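Local coordinates for long form salivary protein D7L1 (Anopheles stephensi, PDB 3NHI) that binds and sequesters cysteinyl leukotrienes and thromboxane A2 analogues, mediators of the host response, and so modulates the blood feeding of female mosquitoes, at residues Gln169-Asn174 / Thr181-Leu186; Asp240-Leu245 / Asn256-His261. All coordinates share one frame; numbering follows the deposited sequence.

Overall arrangement
Both contacts belong to the all-helical fold, their centres about 16 Å apart on the same side of the chain's centre and away from the eicosanoid pocket. Contact 1 is peripheral, about 25 Å from that centre, where the loop Gln-169 to Asn-174 meets the start of helix 184-196. Its chemistry is mixed, a carboxylate held by two hydroxyls with a small apolar touch alongside; Trp-172, Ser-183 and Leu-186 are buried but Thr-181 is exposed. Contact 2, about 17 Å from the centre, is purely aromatic and joins helices 238-246 and 251-266 through one buried ring from each. Helix 184-196 connects the two: Ile-193 touches both Trp-172 and Phe-258.

Contact 1. Residues Gln169-Asn174 / Thr181-Leu186; sequences QSEWKN and TGSPEL
A carboxylate from one part of a loop grips two hydroxyls near the start of a helix, within the PBP/GOBP (odorant-binding) family region: Glu-171, in the long connection after helix 155-163, meets Ser-183, the N-cap of helix 184-196, and Thr-181 in the loop leading into it. Its chain, extended beyond CG (chi2 175°), brings one oxygen to each hydroxyl. Ser-183 OG donates to Glu-171 OE1 at 2.7 Å, and Thr-181 OG1 donates to Glu-171 OE2 at 2.9 Å. Both bonds use syn positions but lie out of the carboxylate plane, by 33° and 22° respectively. Ser-183 OG also accepts from Leu-186 N at 3.0 Å, so one hydroxyl both caps the helix and holds the glutamate. Thr-181 OG1 accepts from Ser-183 N in an ST turn. On the loop side, Ser-170 OG forms another ST turn with Trp-172 N, within a type I turn from Ser-170 to Lys-173. A water donates to Glu-171 OE1 and Glu-185 OE1, which lie 5.0 Å apart, and may ease the repulsion of these like charges. Beside the polar group, Leu-186 CD1 rests 3.6 Å from Trp-172 CZ2, the two side chains crossing nearly at right angles. The indole continues onto Ala-189 and Ile-193 of helix 184-196 and meets Trp-164, while Ser-170 OG is hydrogen-bonded to Glu-160 OE2 of helix 155-163.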
loop_
_atom_site.group_PDB
_atom_site.type_symbol
_atom_site.label_atom_id
_atom_site.label_comp_id
_atom_site.label_asym_id
_atom_site.label_seq_id
_atom_site.Cartn_x
_atom_site.Cartn_y
_atom_site.Cartn_z
ATOM N N GLN A 169 22.814 -16.197 11.215
ATOM C CA GLN A 169 22.105 -16.688 10.044
ATOM C C GLN A 169 20.611 -16.389 10.169
ATOM O O GLN A 169 20.030 -16.509 11.255
ATOM C CB GLN A 169 22.327 -18.196 9.924
ATOM C CG GLN A 169 21.903 -18.825 8.613
ATOM C CD GLN A 169 22.276 -20.295 8.535
ATOM O OE1 GLN A 169 23.094 -20.693 7.703
ATOM N NE2 GLN A 169 21.691 -21.108 9.415
ATOM N N SER A 170 19.997 -15.985 9.061
ATOM C CA SER A 170 18.552 -15.804 9.035
ATOM C C SER A 170 17.821 -17.093 9.387
ATOM O O SER A 170 18.205 -18.188 8.959
ATOM C CB SER A 170 18.087 -15.314 7.668
ATOM O OG SER A 170 16.671 -15.309 7.610
ATOM N N GLU A 171 16.753 -16.947 10.164
ATOM C CA GLU A 171 15.878 -18.070 10.490
ATOM C C GLU A 171 15.152 -18.569 9.245
ATOM O O GLU A 171 14.604 -19.664 9.240
ATOM C CB GLU A 171 14.881 -17.676 11.579
ATOM C CG GLU A 171 15.558 -17.439 12.924
ATOM C CD GLU A 171 14.624 -16.935 14.006
ATOM O OE1 GLU A 171 15.154 -16.447 15.021
ATOM O OE2 GLU A 171 13.384 -17.035 13.861
ATOM N N TRP A 172 15.156 -17.753 8.192
ATOM C CA TRP A 172 14.458 -18.067 6.958
ATOM C C TRP A 172 15.421 -18.384 5.809
ATOM O O TRP A 172 15.023 -18.378 4.639
ATOM C CB TRP A 172 13.529 -16.908 6.580
ATOM C CG TRP A 172 12.505 -16.548 7.630
ATOM C CD1 TRP A 172 12.089 -17.317 8.685
ATOM C CD2 TRP A 172 11.740 -15.338 7.689
ATOM N NE1 TRP A 172 11.127 -16.644 9.412
ATOM C CE2 TRP A 172 10.896 -15.429 8.819
ATOM C CE3 TRP A 172 11.692 -14.179 6.899
ATOM C CZ2 TRP A 172 10.008 -14.403 9.174
ATOM C CZ3 TRP A 172 10.818 -13.166 7.258
ATOM C CH2 TRP A 172 9.987 -13.286 8.380
ATOM N N LYS A 173 16.667 -18.700 6.158
ATOM C CA LYS A 173 17.721 -18.991 5.173
ATOM C C LYS A 173 17.355 -20.037 4.117
ATOM O O LYS A 173 17.671 -19.864 2.936
ATOM C CB LYS A 173 19.032 -19.383 5.875
ATOM C CG LYS A 173 20.212 -19.666 4.933
ATOM C CD LYS A 173 20.713 -18.394 4.251
ATOM C CE LYS A 173 21.991 -18.643 3.458
ATOM N NZ LYS A 173 23.196 -18.727 4.336
ATOM N N ASN A 174 16.704 -21.115 4.537
ATOM C CA ASN A 174 16.255 -22.149 3.595
ATOM C C ASN A 174 14.851 -21.890 3.017
ATOM O O ASN A 174 14.319 -22.712 2.266
ATOM C CB ASN A 174 16.334 -23.531 4.255
ATOM C CG ASN A 174 17.767 -23.953 4.579
ATOM O OD1 ASN A 174 18.712 -23.607 3.865
ATOM N ND2 ASN A 174 17.928 -24.713 5.657
ATOM N N THR A 181 10.311 -18.348 17.413
ATOM C CA THR A 181 11.526 -18.374 18.233
ATOM C C THR A 181 11.573 -17.277 19.290
ATOM O O THR A 181 12.382 -17.335 20.213
ATOM C CB THR A 181 12.764 -18.195 17.362
ATOM O OG1 THR A 181 12.667 -16.929 16.687
ATOM C CG2 THR A 181 12.875 -19.332 16.346
ATOM N N GLY A 182 10.742 -16.249 19.125
ATOM C CA GLY A 182 10.809 -15.068 19.981
ATOM C C GLY A 182 12.132 -14.320 19.913
ATOM O O GLY A 182 12.456 -13.563 20.819
ATOM N N SER A 183 12.898 -14.530 18.847
ATOM C CA SER A 183 14.201 -13.874 18.731
ATOM C C SER A 183 14.011 -12.385 18.428
ATOM O O SER A 183 12.996 -12.006 17.838
ATOM C CB SER A 183 15.049 -14.523 17.644
ATOM O OG SER A 183 14.513 -14.246 16.361
ATOM N N PRO A 184 14.979 -11.535 18.826
ATOM C CA PRO A 184 14.842 -10.109 18.515
ATOM C C PRO A 184 14.756 -9.869 17.012
ATOM O O PRO A 184 14.040 -8.969 16.576
ATOM C CB PRO A 184 16.117 -9.483 19.089
ATOM C CG PRO A 184 17.017 -10.628 19.434
ATOM C CD PRO A 184 16.157 -11.817 19.669
ATOM N N GLU A 185 15.439 -10.696 16.229
ATOM C CA GLU A 185 15.420 -10.547 14.777
ATOM C C GLU A 185 14.049 -10.899 14.196
ATOM O O GLU A 185 13.538 -10.201 13.316
ATOM C CB GLU A 185 16.516 -11.398 14.124
ATOM C CG GLU A 185 17.964 -11.002 14.480
ATOM C CD GLU A 185 18.474 -11.653 15.754
ATOM O OE1 GLU A 185 17.740 -12.436 16.398
ATOM O OE2 GLU A 185 19.632 -11.364 16.104
ATOM N N LEU A 186 13.453 -11.982 14.672
ATOM C CA LEU A 186 12.125 -12.360 14.202
ATOM C C LEU A 186 11.089 -11.302 14.578
ATOM O O LEU A 186 10.231 -10.943 13.760
ATOM C CB LEU A 186 11.722 -13.743 14.729
ATOM C CG LEU A 186 10.369 -14.279 14.245
ATOM C CD1 LEU A 186 10.308 -14.415 12.722
ATOM C CD2 LEU A 186 10.113 -15.618 14.901
HETATM O O HOH W 1 17.617 -15.125 14.855
#

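Contact 2. Residues Asp240-Leu245 / Asn256-His261; sequences DYYVCL and NAFDFH
Tyr-242 and Phe-258 each carry CG anti to the backbone N (chi1 176° and -160°), a setting that brings the two rings together between the backbones of helices 238-246 and 251-266. The backbones stay well apart, with the CA atoms of Tyr-242 and Phe-258 10.0 Å from each other, and the rings span the distance. They meet by one corner each: Tyr-242 CE1 lies 3.9 Å from Phe-258 CE2. The ring planes are inclined at 43° and their centroids are 5.8 Å apart, an oblique pairing. Other parts of the fold fill in around the pair. Helix 184-196 supplies Ile-190 and Phe-194 against Tyr-242 and Ile-193 against Phe-258, and Tyr-178 from a loop touches both side chains; His-156 meets Phe-258 edge-to-face. Segment 240-245 lies in the PBP/GOBP family region and carries one half of a disulfide: at the far side of its helix from this meeting, Cys-244 is joined to Cys-233. Between the two segments themselves the attraction is dispersive and hydrophobic, a small contact of carbon with carbon with no polar pairing to set its direction, and it is one part of an apolar cluster that helix 184-196 also lines.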
loop_
_atom_site.group_PDB
_atom_site.type_symbol
_atom_site.label_atom_id
_atom_site.label_comp_id
_atom_site.label_asym_id
_atom_site.label_seq_id
_atom_site.Cartn_x
_atom_site.Cartn_y
_atom_site.Cartn_z
ATOM N N ASP A 240 3.425 -10.213 18.751
ATOM C CA ASP A 240 2.384 -10.790 19.609
ATOM C C ASP A 240 1.180 -11.262 18.809
ATOM O O ASP A 240 0.705 -12.388 19.000
ATOM C CB ASP A 240 1.958 -9.810 20.697
ATOM C CG ASP A 240 3.113 -9.381 21.576
ATOM O OD1 ASP A 240 3.934 -10.246 21.955
ATOM O OD2 ASP A 240 3.190 -8.181 21.894
ATOM N N TYR A 241 0.701 -10.419 17.889
ATOM C CA TYR A 241 -0.443 -10.782 17.048
ATOM C C TYR A 241 -0.124 -11.943 16.120
ATOM O O TYR A 241 -0.931 -12.844 15.944
ATOM C CB TYR A 241 -0.944 -9.574 16.249
ATOM C CG TYR A 241 -1.460 -8.459 17.125
ATOM C CD1 TYR A 241 -0.828 -7.220 17.138
ATOM C CD2 TYR A 241 -2.549 -8.658 17.966
ATOM C CE1 TYR A 241 -1.277 -6.197 17.963
ATOM C CE2 TYR A 241 -3.020 -7.637 18.780
ATOM C CZ TYR A 241 -2.384 -6.406 18.767
ATOM O OH TYR A 241 -2.824 -5.386 19.586
ATOM N N TYR A 242 1.075 -11.920 15.554
ATOM C CA TYR A 242 1.558 -13.003 14.717
ATOM C C TYR A 242 1.546 -14.345 15.475
ATOM O O TYR A 242 1.031 -15.337 14.958
ATOM C CB TYR A 242 2.961 -12.629 14.240
ATOM C CG TYR A 242 3.705 -13.655 13.424
ATOM C CD1 TYR A 242 3.309 -13.989 12.127
ATOM C CD2 TYR A 242 4.838 -14.272 13.942
ATOM C CE1 TYR A 242 4.015 -14.920 11.383
ATOM C CE2 TYR A 242 5.554 -15.194 13.197
ATOM C CZ TYR A 242 5.141 -15.514 11.921
ATOM O OH TYR A 242 5.839 -16.441 11.175
ATOM N N VAL A 243 2.098 -14.353 16.690
ATOM C CA VAL A 243 2.088 -15.543 17.550
ATOM C C VAL A 243 0.657 -15.990 17.846
ATOM O O VAL A 243 0.334 -17.185 17.754
ATOM C CB VAL A 243 2.864 -15.301 18.868
ATOM C CG1 VAL A 243 2.572 -16.409 19.882
ATOM C CG2 VAL A 243 4.352 -15.228 18.608
ATOM N N CYS A 244 -0.214 -15.038 18.170
ATOM C CA CYS A 244 -1.606 -15.398 18.450
ATOM C C CYS A 244 -2.283 -16.078 17.259
ATOM O O CYS A 244 -2.994 -17.064 17.433
ATOM C CB CYS A 244 -2.415 -14.187 18.900
ATOM S SG CYS A 244 -1.937 -13.668 20.555
ATOM N N LEU A 245 -2.049 -15.557 16.052
ATOM C CA LEU A 245 -2.650 -16.125 14.847
ATOM C C LEU A 245 -2.069 -17.496 14.536
ATOM O O LEU A 245 -2.813 -18.451 14.270
ATOM C CB LEU A 245 -2.454 -15.177 13.660
ATOM C CG LEU A 245 -3.272 -13.885 13.747
ATOM C CD1 LEU A 245 -2.647 -12.806 12.873
ATOM C CD2 LEU A 245 -4.736 -14.108 13.390
ATOM N N ASN A 256 -1.932 -19.315 4.850
ATOM C CA ASN A 256 -2.337 -19.130 3.456
ATOM C C ASN A 256 -2.593 -17.656 3.132
ATOM O O ASN A 256 -2.201 -17.177 2.068
ATOM C CB ASN A 256 -3.557 -19.997 3.129
ATOM C CG ASN A 256 -3.244 -21.483 3.182
ATOM O OD1 ASN A 256 -2.085 -21.889 3.120
ATOM N ND2 ASN A 256 -4.286 -22.299 3.280
ATOM N N ALA A 257 -3.233 -16.948 4.060
ATOM C CA ALA A 257 -3.533 -15.523 3.887
ATOM C C ALA A 257 -2.264 -14.676 3.861
ATOM O O ALA A 257 -2.117 -13.791 3.020
ATOM C CB ALA A 257 -4.458 -15.049 4.997
ATOM N N PHE A 258 -1.343 -14.976 4.770
ATOM C CA PHE A 258 -0.093 -14.230 4.910
ATOM C C PHE A 258 0.835 -14.521 3.728
ATOM O O PHE A 258 1.497 -13.603 3.216
ATOM C CB PHE A 258 0.540 -14.648 6.233
ATOM C CG PHE A 258 1.556 -13.694 6.816
ATOM C CD1 PHE A 258 1.256 -12.360 7.121
ATOM C CD2 PHE A 258 2.795 -14.197 7.173
ATOM C CE1 PHE A 258 2.219 -11.531 7.744
ATOM C CE2 PHE A 258 3.753 -13.397 7.785
ATOM C CZ PHE A 258 3.467 -12.059 8.083
ATOM N N ASP A 259 0.871 -15.777 3.274
ATOM C CA ASP A 259 1.660 -16.150 2.098
ATOM C C ASP A 259 1.113 -15.466 0.847
ATOM O O ASP A 259 1.883 -14.971 0.020
ATOM C CB ASP A 259 1.657 -17.673 1.868
ATOM C CG ASP A 259 2.396 -18.455 2.944
ATOM O OD1 ASP A 259 3.145 -17.862 3.747
ATOM O OD2 ASP A 259 2.251 -19.698 2.947
ATOM N N PHE A 260 -0.212 -15.408 0.713
ATOM C CA PHE A 260 -0.802 -14.723 -0.448
ATOM C C PHE A 260 -0.447 -13.239 -0.409
ATOM O O PHE A 260 -0.103 -12.655 -1.440
ATOM C CB PHE A 260 -2.316 -14.940 -0.504
ATOM C CG PHE A 260 -2.974 -14.409 -1.755
ATOM C CD1 PHE A 260 -2.367 -14.539 -3.006
ATOM C CD2 PHE A 260 -4.224 -13.829 -1.681
ATOM C CE1 PHE A 260 -3.000 -14.076 -4.168
ATOM C CE2 PHE A 260 -4.871 -13.365 -2.831
ATOM C CZ PHE A 260 -4.259 -13.495 -4.078
ATOM N N HIS A 261 -0.502 -12.634 0.783
ATOM C CA HIS A 261 -0.096 -11.238 0.879
ATOM C C HIS A 261 1.402 -11.067 0.616
ATOM O O HIS A 261 1.806 -10.054 0.033
ATOM C CB HIS A 261 -0.529 -10.584 2.190
ATOM C CG HIS A 261 -0.710 -9.095 2.087
ATOM N ND1 HIS A 261 -1.459 -8.384 2.999
ATOM C CD2 HIS A 261 -0.271 -8.189 1.177
ATOM C CE1 HIS A 261 -1.452 -7.102 2.672
ATOM N NE2 HIS A 261 -0.741 -6.956 1.569
#